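Local coordinates for protein-L-isoaspartate(D-aspartate) O-methyltransferase (Sulfolobus tokodaii, PDB 1VBF) that probably methylates L-isoaspartyl residues of damaged proteins with S-adenosyl-L-methionine as methyl donor, a step in their repair or degradation, at residues I7-F20 with L56-H69. Numbering follows the deposited sequence.
Sequences ILRKIKTQELAEAF and LNLGIFMLDELDLH
D64, in the C-terminal half of helix 56-65, turns its carboxylate onto the backbone of the bend between helices 4-10 and 14-22. K12 N gives D64 OD2 a straight hydrogen bond of 2.8 Å, arriving on the syn side but 18° out of the carboxylate plane. T13 N reaches the syn lone pair of D64 OD1 at 2.9 Å on a more bent path, so two successive amides grip one carboxylate and fix its rotation. With CG anti to the backbone N (chi1 -161°), the carboxylate reaches the 11-13 loop, while L16 CD1 packs against D64 CB at 3.8 Å. One turn back, I60 spreads its branches among three apolar side chains. I60 CG2 meets I11 CD1 at 3.6 Å and also I7 CG2, the two isoleucines I7 and I60 crossing at about a right angle, while I60 CD1 lies oblique to the F20 ring, 3.6 Å from F20 CD1. L56 continues this row, CD2 against F20 CE1 and CD1 against I7 CD1. Segment 14-20 of helix 14-22 and helix 56-65 run roughly antiparallel at 146°; F20 and I60 also touch helix 83-91, while L66 and L68 rest on strand 135-140 of the Rossmann-like methyltransferase sheet.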
loop_
_atom_site.group_PDB
_atom_site.type_symbol
_atom_site.label_atom_id
_atom_site.label_comp_id
_atom_site.label_asym_id
_atom_site.label_seq_id
_atom_site.Cartn_x
_atom_site.Cartn_y
_atom_site.Cartn_z
ATOM N N ILE B 7 34.214 -6.944 -16.117
ATOM C CA ILE B 7 34.479 -6.577 -14.742
ATOM C C ILE B 7 35.922 -6.181 -14.487
ATOM O O ILE B 7 36.179 -5.216 -13.756
ATOM C CB ILE B 7 34.097 -7.721 -13.771
ATOM C CG1 ILE B 7 32.641 -8.131 -13.989
ATOM C CG2 ILE B 7 34.259 -7.261 -12.336
ATOM C CD1 ILE B 7 32.152 -9.160 -13.036
ATOM N N LEU B 8 36.849 -6.916 -15.099
ATOM C CA LEU B 8 38.282 -6.678 -14.934
ATOM C C LEU B 8 38.695 -5.329 -15.497
ATOM O O LEU B 8 39.522 -4.634 -14.923
ATOM C CB LEU B 8 39.064 -7.792 -15.624
ATOM C CG LEU B 8 40.507 -8.097 -15.222
ATOM C CD1 LEU B 8 41.031 -9.177 -16.150
ATOM C CD2 LEU B 8 41.378 -6.869 -15.324
ATOM N N ARG B 9 38.113 -4.961 -16.625
ATOM C CA ARG B 9 38.404 -3.696 -17.290
ATOM C C ARG B 9 38.130 -2.502 -16.356
ATOM O O ARG B 9 38.859 -1.503 -16.348
ATOM C CB ARG B 9 37.517 -3.576 -18.534
ATOM C CG ARG B 9 38.219 -3.062 -19.764
ATOM C CD ARG B 9 37.226 -2.707 -20.866
ATOM N NE ARG B 9 36.543 -1.435 -20.613
ATOM C CZ ARG B 9 35.761 -0.806 -21.494
ATOM N NH1 ARG B 9 35.549 -1.328 -22.699
ATOM N NH2 ARG B 9 35.202 0.355 -21.173
ATOM N N LYS B 10 37.063 -2.630 -15.575
ATOM C CA LYS B 10 36.629 -1.595 -14.648
ATOM C C LYS B 10 37.478 -1.425 -13.388
ATOM O O LYS B 10 37.490 -0.342 -12.809
ATOM C CB LYS B 10 35.196 -1.880 -14.197
ATOM C CG LYS B 10 34.120 -1.857 -15.266
ATOM C CD LYS B 10 32.845 -2.453 -14.670
ATOM C CE LYS B 10 31.583 -1.917 -15.323
ATOM N NZ LYS B 10 30.379 -2.228 -14.483
ATOM N N ILE B 11 38.157 -2.487 -12.947
ATOM C CA ILE B 11 38.957 -2.415 -11.724
ATOM C C ILE B 11 40.062 -1.346 -11.725
ATOM O O ILE B 11 40.977 -1.367 -12.542
ATOM C CB ILE B 11 39.556 -3.802 -11.375
ATOM C CG1 ILE B 11 38.408 -4.797 -11.203
ATOM C CG2 ILE B 11 40.485 -3.710 -10.122
ATOM C CD1 ILE B 11 38.862 -6.189 -10.989
ATOM N N LYS B 12 39.943 -0.419 -10.776
ATOM C CA LYS B 12 40.861 0.697 -10.610
ATOM C C LYS B 12 42.089 0.378 -9.757
ATOM O O LYS B 12 43.089 1.082 -9.814
ATOM C CB LYS B 12 40.113 1.875 -9.986
ATOM C CG LYS B 12 39.781 3.013 -10.927
ATOM C CD LYS B 12 38.747 2.625 -11.946
ATOM C CE LYS B 12 38.656 3.676 -13.038
ATOM N NZ LYS B 12 37.596 3.341 -14.034
ATOM N N THR B 13 42.015 -0.666 -8.943
ATOM C CA THR B 13 43.149 -1.028 -8.100
ATOM C C THR B 13 43.904 -2.173 -8.761
ATOM O O THR B 13 43.426 -3.301 -8.819
ATOM C CB THR B 13 42.663 -1.440 -6.700
ATOM O OG1 THR B 13 42.086 -0.303 -6.058
ATOM C CG2 THR B 13 43.805 -1.973 -5.853
ATOM N N GLN B 14 45.083 -1.865 -9.278
ATOM C CA GLN B 14 45.896 -2.855 -9.969
ATOM C C GLN B 14 46.035 -4.179 -9.239
ATOM O O GLN B 14 45.947 -5.233 -9.858
ATOM C CB GLN B 14 47.295 -2.287 -10.276
ATOM C CG GLN B 14 48.085 -3.120 -11.282
ATOM C CD GLN B 14 47.222 -3.567 -12.465
ATOM O OE1 GLN B 14 46.348 -2.827 -12.925
ATOM N NE2 GLN B 14 47.471 -4.778 -12.965
ATOM N N GLU B 15 46.256 -4.130 -7.928
ATOM C CA GLU B 15 46.420 -5.343 -7.127
ATOM C C GLU B 15 45.151 -6.205 -7.147
ATOM O O GLU B 15 45.220 -7.431 -7.237
ATOM C CB GLU B 15 46.792 -4.972 -5.697
ATOM C CG GLU B 15 47.972 -4.006 -5.585
ATOM C CD GLU B 15 47.584 -2.521 -5.768
ATOM O OE1 GLU B 15 47.128 -2.120 -6.870
ATOM O OE2 GLU B 15 47.746 -1.748 -4.792
ATOM N N LEU B 16 43.995 -5.550 -7.080
ATOM C CA LEU B 16 42.712 -6.238 -7.119
ATOM C C LEU B 16 42.532 -6.863 -8.499
ATOM O O LEU B 16 42.015 -7.963 -8.644
ATOM C CB LEU B 16 41.573 -5.239 -6.867
ATOM C CG LEU B 16 40.278 -5.745 -6.205
ATOM C CD1 LEU B 16 39.127 -5.022 -6.861
ATOM C CD2 LEU B 16 40.098 -7.264 -6.339
ATOM N N ALA B 17 42.958 -6.128 -9.515
ATOM C CA ALA B 17 42.857 -6.578 -10.893
ATOM C C ALA B 17 43.565 -7.924 -11.049
ATOM O O ALA B 17 43.040 -8.862 -11.664
ATOM C CB ALA B 17 43.474 -5.519 -11.837
ATOM N N GLU B 18 44.748 -8.022 -10.461
ATOM C CA GLU B 18 45.515 -9.251 -10.543
ATOM C C GLU B 18 44.917 -10.372 -9.731
ATOM O O GLU B 18 44.837 -11.497 -10.222
ATOM C CB GLU B 18 46.959 -9.000 -10.136
ATOM C CG GLU B 18 47.570 -7.968 -11.022
ATOM C CD GLU B 18 49.010 -7.729 -10.725
ATOM O OE1 GLU B 18 49.354 -7.518 -9.533
ATOM O OE2 GLU B 18 49.800 -7.740 -11.698
ATOM N N ALA B 19 44.503 -10.069 -8.498
ATOM C CA ALA B 19 43.867 -11.064 -7.639
ATOM C C ALA B 19 42.589 -11.600 -8.337
ATOM O O ALA B 19 42.355 -12.811 -8.403
ATOM C CB ALA B 19 43.533 -10.438 -6.304
ATOM N N PHE B 20 41.786 -10.686 -8.890
ATOM C CA PHE B 20 40.560 -11.054 -9.585
ATOM C C PHE B 20 40.808 -11.990 -10.769
ATOM O O PHE B 20 40.025 -12.912 -11.028
ATOM C CB PHE B 20 39.815 -9.812 -10.087
ATOM C CG PHE B 20 38.494 -10.143 -10.750
ATOM C CD1 PHE B 20 37.453 -10.730 -10.018
ATOM C CD2 PHE B 20 38.323 -9.969 -12.119
ATOM C CE1 PHE B 20 36.287 -11.136 -10.637
ATOM C CE2 PHE B 20 37.158 -10.378 -12.742
ATOM C CZ PHE B 20 36.142 -10.961 -12.006
ATOM N N LEU B 56 28.714 -10.659 -7.998
ATOM C CA LEU B 56 30.101 -10.432 -8.351
ATOM C C LEU B 56 30.365 -8.994 -8.741
ATOM O O LEU B 56 31.379 -8.406 -8.331
ATOM C CB LEU B 56 30.529 -11.331 -9.505
ATOM C CG LEU B 56 31.910 -12.014 -9.442
ATOM C CD1 LEU B 56 32.401 -12.284 -10.862
ATOM C CD2 LEU B 56 32.917 -11.152 -8.728
ATOM N N ASN B 57 29.472 -8.433 -9.552
ATOM C CA ASN B 57 29.658 -7.059 -9.976
ATOM C C ASN B 57 29.667 -6.139 -8.755
ATOM O O ASN B 57 30.468 -5.207 -8.660
ATOM C CB ASN B 57 28.565 -6.650 -10.956
ATOM C CG ASN B 57 29.128 -5.887 -12.176
ATOM O OD1 ASN B 57 29.724 -4.802 -12.046
ATOM N ND2 ASN B 57 28.942 -6.462 -13.371
ATOM N N LEU B 58 28.792 -6.411 -7.799
ATOM C CA LEU B 58 28.744 -5.589 -6.607
ATOM C C LEU B 58 30.006 -5.784 -5.768
ATOM O O LEU B 58 30.675 -4.797 -5.406
ATOM C CB LEU B 58 27.518 -5.945 -5.785
ATOM C CG LEU B 58 26.673 -4.770 -5.317
ATOM C CD1 LEU B 58 25.838 -5.242 -4.196
ATOM C CD2 LEU B 58 27.521 -3.632 -4.821
ATOM N N GLY B 59 30.316 -7.054 -5.456
ATOM C CA GLY B 59 31.501 -7.394 -4.668
ATOM C C GLY B 59 32.830 -6.802 -5.147
ATOM O O GLY B 59 33.618 -6.241 -4.366
ATOM N N ILE B 60 33.089 -6.919 -6.440
ATOM C CA ILE B 60 34.327 -6.390 -7.000
ATOM C C ILE B 60 34.354 -4.871 -6.886
ATOM O O ILE B 60 35.415 -4.264 -6.647
ATOM C CB ILE B 60 34.482 -6.820 -8.476
ATOM C CG1 ILE B 60 34.443 -8.346 -8.562
ATOM C CG2 ILE B 60 35.793 -6.305 -9.037
ATOM C CD1 ILE B 60 35.412 -9.016 -7.575
ATOM N N PHE B 61 33.183 -4.262 -7.065
ATOM C CA PHE B 61 33.070 -2.817 -6.953
ATOM C C PHE B 61 33.396 -2.394 -5.511
ATOM O O PHE B 61 34.148 -1.451 -5.278
ATOM C CB PHE B 61 31.650 -2.348 -7.335
ATOM C CG PHE B 61 31.418 -0.886 -7.091
ATOM C CD1 PHE B 61 32.164 0.076 -7.777
ATOM C CD2 PHE B 61 30.537 -0.468 -6.100
ATOM C CE1 PHE B 61 32.042 1.438 -7.470
ATOM C CE2 PHE B 61 30.404 0.892 -5.782
ATOM C CZ PHE B 61 31.160 1.846 -6.466
HETATM N N MSE B 62 32.831 -3.107 -4.545
HETATM C CA MSE B 62 33.079 -2.803 -3.147
HETATM C C MSE B 62 34.548 -2.949 -2.771
HETATM O O MSE B 62 35.131 -2.050 -2.149
HETATM C CB MSE B 62 32.208 -3.691 -2.279
HETATM C CG MSE B 62 30.734 -3.485 -2.568
HETATM SE SE MSE B 62 29.537 -4.349 -1.318
HETATM C CE MSE B 62 28.826 -5.676 -2.515
ATOM N N LEU B 63 35.155 -4.071 -3.157
ATOM C CA LEU B 63 36.568 -4.275 -2.859
ATOM C C LEU B 63 37.410 -3.224 -3.569
ATOM O O LEU B 63 38.366 -2.706 -2.997
ATOM C CB LEU B 63 37.022 -5.668 -3.284
ATOM C CG LEU B 63 36.345 -6.855 -2.583
ATOM C CD1 LEU B 63 37.083 -8.132 -2.949
ATOM C CD2 LEU B 63 36.328 -6.651 -1.063
ATOM N N ASP B 64 37.049 -2.888 -4.805
ATOM C CA ASP B 64 37.804 -1.887 -5.548
ATOM C C ASP B 64 37.738 -0.548 -4.816
ATOM O O ASP B 64 38.718 0.198 -4.753
ATOM C CB ASP B 64 37.263 -1.769 -6.976
ATOM C CG ASP B 64 38.263 -1.117 -7.943
ATOM O OD1 ASP B 64 39.492 -1.134 -7.660
ATOM O OD2 ASP B 64 37.820 -0.606 -9.004
ATOM N N GLU B 65 36.589 -0.258 -4.228
ATOM C CA GLU B 65 36.399 0.989 -3.500
ATOM C C GLU B 65 37.058 0.976 -2.123
ATOM O O GLU B 65 37.204 2.035 -1.502
ATOM C CB GLU B 65 34.907 1.260 -3.335
ATOM C CG GLU B 65 34.203 1.750 -4.590
ATOM C CD GLU B 65 34.558 3.190 -4.922
ATOM O OE1 GLU B 65 34.452 4.058 -4.034
ATOM O OE2 GLU B 65 34.944 3.461 -6.074
ATOM N N LEU B 66 37.441 -0.218 -1.656
ATOM C CA LEU B 66 38.063 -0.407 -0.341
ATOM C C LEU B 66 39.504 0.078 -0.290
ATOM O O LEU B 66 40.080 0.244 0.800
ATOM C CB LEU B 66 38.032 -1.885 0.048
ATOM C CG LEU B 66 37.454 -2.349 1.401
ATOM C CD1 LEU B 66 37.964 -3.750 1.651
ATOM C CD2 LEU B 66 37.851 -1.450 2.563
ATOM N N ASP B 67 40.089 0.286 -1.473
ATOM C CA ASP B 67 41.463 0.756 -1.596
ATOM C C ASP B 67 42.397 -0.210 -0.869
ATOM O O ASP B 67 43.013 0.111 0.141
ATOM C CB ASP B 67 41.570 2.187 -1.043
ATOM C CG ASP B 67 42.978 2.793 -1.189
ATOM O OD1 ASP B 67 43.605 2.659 -2.274
ATOM O OD2 ASP B 67 43.455 3.428 -0.214
ATOM N N LEU B 68 42.498 -1.411 -1.412
ATOM C CA LEU B 68 43.336 -2.433 -0.834
ATOM C C LEU B 68 44.760 -2.428 -1.389
ATOM O O LEU B 68 44.959 -2.333 -2.598
ATOM C CB LEU B 68 42.697 -3.785 -1.093
ATOM C CG LEU B 68 41.349 -4.056 -0.426
ATOM C CD1 LEU B 68 40.727 -5.344 -0.996
ATOM C CD2 LEU B 68 41.554 -4.140 1.088
ATOM N N HIS B 69 45.753 -2.512 -0.504
ATOM C CA HIS B 69 47.152 -2.582 -0.927
ATOM C C HIS B 69 48.042 -3.384 0.041
ATOM O O HIS B 69 47.594 -3.809 1.107
ATOM C CB HIS B 69 47.733 -1.176 -1.206
ATOM C CG HIS B 69 47.565 -0.192 -0.088
ATOM N ND1 HIS B 69 48.268 -0.276 1.091
ATOM C CD2 HIS B 69 46.788 0.917 0.013
ATOM C CE1 HIS B 69 47.937 0.739 1.880
ATOM N NE2 HIS B 69 47.042 1.476 1.246
HETATM O O HOH W 1 40.943 -1.830 -3.294
#